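Local coordinates for protein nucleoporin NUP159 (Saccharomyces cerevisiae, PDB 1XIP) that serves as a nuclear pore component whose N-terminal beta-propeller domain tethers the helicase Dbp5 to the pore during mRNA export, at residues 247-252 with 260-265. Numbering follows the deposited sequence.
Sequences KMYIIK and FQETFD
K247 and E262 show how a charged pair can straddle two neighbouring strands: the ammonium nitrogen NZ of K247 meets E262 OE1 at 2.9 Å, on the syn lone pair of that oxygen, in a hydrogen-bonded salt bridge. K247 brings NZ round by a bend at its last torsion (chi4 -76°). The other carboxylate oxygen, E262 OE2, accepts from a water that also donates to T263 O and takes the N-H of M248, a water bridge that ties the E262 carboxylate to the backbone of both segments. E262 OE2 also stands 3.2 Å above one face of the F264 ring, offset toward its rim. An alanine in place of E262 would probably leave K247 NZ without its charge partner and the water with one anchor fewer.

Backbone bonds carry the pairing itself. I250 N donates to Q261 O at 2.9 Å, and T263 N to M248 O at 3.0 Å; the return bond from Q261 N to I250 O is weak. The amide NE2 of Q261 turns elsewhere, to D7 O.

Among the apolar contacts, a CH-pi contact stands out: I251 CG1 lies 3.6 Å from the centroid of the F260 ring, over its centre, while L206 of helix 204-207 touches F260 as well. The segments lie on the two strands, 246-254 and 257-263, of an antiparallel beta hairpin, the outer part of a blade in the Nup159 beta-propeller.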
loop_
_atom_site.group_PDB
_atom_site.type_symbol
_atom_site.label_atom_id
_atom_site.label_comp_id
_atom_site.label_asym_id
_atom_site.label_seq_id
_atom_site.Cartn_x
_atom_site.Cartn_y
_atom_site.Cartn_z
ATOM N N LYS A 247 11.829 -11.009 -6.310
ATOM C CA LYS A 247 11.015 -12.160 -6.659
ATOM C C LYS A 247 9.688 -12.163 -5.923
ATOM O O LYS A 247 9.649 -12.018 -4.705
ATOM C CB LYS A 247 11.779 -13.446 -6.384
ATOM C CG LYS A 247 12.833 -13.730 -7.419
ATOM C CD LYS A 247 13.413 -15.104 -7.252
ATOM C CE LYS A 247 14.373 -15.424 -8.370
ATOM N NZ LYS A 247 13.636 -15.757 -9.618
HETATM N N MSE A 248 8.599 -12.332 -6.671
HETATM C CA MSE A 248 7.263 -12.376 -6.072
HETATM C C MSE A 248 6.678 -13.771 -6.040
HETATM O O MSE A 248 6.771 -14.515 -7.010
HETATM C CB MSE A 248 6.279 -11.432 -6.764
HETATM C CG MSE A 248 6.834 -10.679 -7.934
HETATM SE SE MSE A 248 7.984 -9.170 -7.418
HETATM C CE MSE A 248 6.615 -7.904 -6.895
ATOM N N TYR A 249 6.055 -14.107 -4.914
ATOM C CA TYR A 249 5.446 -15.407 -4.743
ATOM C C TYR A 249 4.029 -15.286 -4.223
ATOM O O TYR A 249 3.757 -14.511 -3.314
ATOM C CB TYR A 249 6.281 -16.261 -3.792
ATOM C CG TYR A 249 7.631 -16.633 -4.349
ATOM C CD1 TYR A 249 7.819 -17.827 -5.044
ATOM C CD2 TYR A 249 8.727 -15.793 -4.186
ATOM C CE1 TYR A 249 9.061 -18.161 -5.545
ATOM C CE2 TYR A 249 9.953 -16.117 -4.688
ATOM C CZ TYR A 249 10.126 -17.295 -5.360
ATOM O OH TYR A 249 11.387 -17.602 -5.848
ATOM N N ILE A 250 3.130 -16.052 -4.817
ATOM C CA ILE A 250 1.810 -16.248 -4.266
ATOM C C ILE A 250 1.834 -17.498 -3.383
ATOM O O ILE A 250 2.216 -18.574 -3.824
ATOM C CB ILE A 250 0.796 -16.404 -5.392
ATOM C CG1 ILE A 250 0.855 -15.203 -6.361
ATOM C CG2 ILE A 250 -0.600 -16.653 -4.820
ATOM C CD1 ILE A 250 0.127 -13.954 -5.883
ATOM N N ILE A 251 1.463 -17.342 -2.125
ATOM C CA ILE A 251 1.396 -18.454 -1.212
ATOM C C ILE A 251 -0.067 -18.766 -0.949
ATOM O O ILE A 251 -0.791 -17.927 -0.409
ATOM C CB ILE A 251 2.114 -18.114 0.090
ATOM C CG1 ILE A 251 3.596 -17.858 -0.174
ATOM C CG2 ILE A 251 1.933 -19.235 1.114
ATOM C CD1 ILE A 251 4.197 -16.745 0.692
ATOM N N LYS A 252 -0.505 -19.957 -1.372
ATOM C CA LYS A 252 -1.838 -20.473 -1.044
ATOM C C LYS A 252 -1.629 -21.523 0.011
ATOM O O LYS A 252 -0.847 -22.459 -0.189
ATOM C CB LYS A 252 -2.529 -21.094 -2.265
ATOM C CG LYS A 252 -2.507 -20.217 -3.531
ATOM C CD LYS A 252 -3.614 -20.608 -4.522
ATOM C CE LYS A 252 -3.607 -19.685 -5.750
ATOM N NZ LYS A 252 -4.212 -20.293 -6.991
ATOM N N PHE A 260 4.149 -22.269 -2.576
ATOM C CA PHE A 260 4.645 -21.039 -3.135
ATOM C C PHE A 260 4.623 -21.170 -4.642
ATOM O O PHE A 260 4.805 -22.261 -5.165
ATOM C CB PHE A 260 6.068 -20.802 -2.669
ATOM C CG PHE A 260 6.191 -20.455 -1.217
ATOM C CD1 PHE A 260 6.853 -19.299 -0.832
ATOM C CD2 PHE A 260 5.681 -21.284 -0.240
ATOM C CE1 PHE A 260 6.996 -18.964 0.513
ATOM C CE2 PHE A 260 5.810 -20.956 1.105
ATOM C CZ PHE A 260 6.476 -19.792 1.480
ATOM N N GLN A 261 4.396 -20.059 -5.342
ATOM C CA GLN A 261 4.409 -20.047 -6.803
ATOM C C GLN A 261 4.885 -18.688 -7.278
ATOM O O GLN A 261 4.374 -17.670 -6.808
ATOM C CB GLN A 261 3.001 -20.280 -7.343
ATOM C CG GLN A 261 2.437 -21.694 -7.184
ATOM C CD GLN A 261 0.971 -21.757 -7.578
ATOM O OE1 GLN A 261 0.102 -21.368 -6.800
ATOM N NE2 GLN A 261 0.697 -22.216 -8.797
ATOM N N GLU A 262 5.829 -18.669 -8.223
ATOM C CA GLU A 262 6.413 -17.423 -8.726
ATOM C C GLU A 262 5.493 -16.682 -9.667
ATOM O O GLU A 262 4.764 -17.309 -10.421
ATOM C CB GLU A 262 7.703 -17.700 -9.481
ATOM C CG GLU A 262 8.939 -17.707 -8.607
ATOM C CD GLU A 262 10.073 -16.846 -9.151
ATOM O OE1 GLU A 262 11.242 -17.250 -8.982
ATOM O OE2 GLU A 262 9.798 -15.763 -9.718
ATOM N N THR A 263 5.532 -15.346 -9.612
ATOM C CA THR A 263 5.103 -14.502 -10.730
ATOM C C THR A 263 6.209 -13.591 -11.165
ATOM O O THR A 263 7.013 -13.117 -10.353
ATOM C CB THR A 263 3.935 -13.575 -10.393
ATOM O OG1 THR A 263 3.511 -13.773 -9.041
ATOM C CG2 THR A 263 2.735 -13.904 -11.263
ATOM N N PHE A 264 6.189 -13.299 -12.454
ATOM C CA PHE A 264 7.000 -12.268 -13.022
ATOM C C PHE A 264 6.086 -11.166 -13.509
ATOM O O PHE A 264 6.541 -10.206 -14.127
ATOM C CB PHE A 264 7.844 -12.846 -14.163
ATOM C CG PHE A 264 8.828 -13.885 -13.705
ATOM C CD1 PHE A 264 10.105 -13.513 -13.248
ATOM C CD2 PHE A 264 8.477 -15.234 -13.693
ATOM C CE1 PHE A 264 11.016 -14.476 -12.799
ATOM C CE2 PHE A 264 9.374 -16.194 -13.252
ATOM C CZ PHE A 264 10.651 -15.813 -12.807
ATOM N N ASP A 265 4.791 -11.294 -13.219
ATOM C CA ASP A 265 3.793 -10.363 -13.787
ATOM C C ASP A 265 3.078 -9.473 -12.778
ATOM O O ASP A 265 2.160 -8.737 -13.144
ATOM C CB ASP A 265 2.744 -11.095 -14.646
ATOM C CG ASP A 265 3.342 -11.761 -15.876
ATOM O OD1 ASP A 265 4.337 -11.226 -16.448
ATOM O OD2 ASP A 265 2.867 -12.826 -16.344
HETATM O O HOH W 1 9.290 -13.181 -9.172
#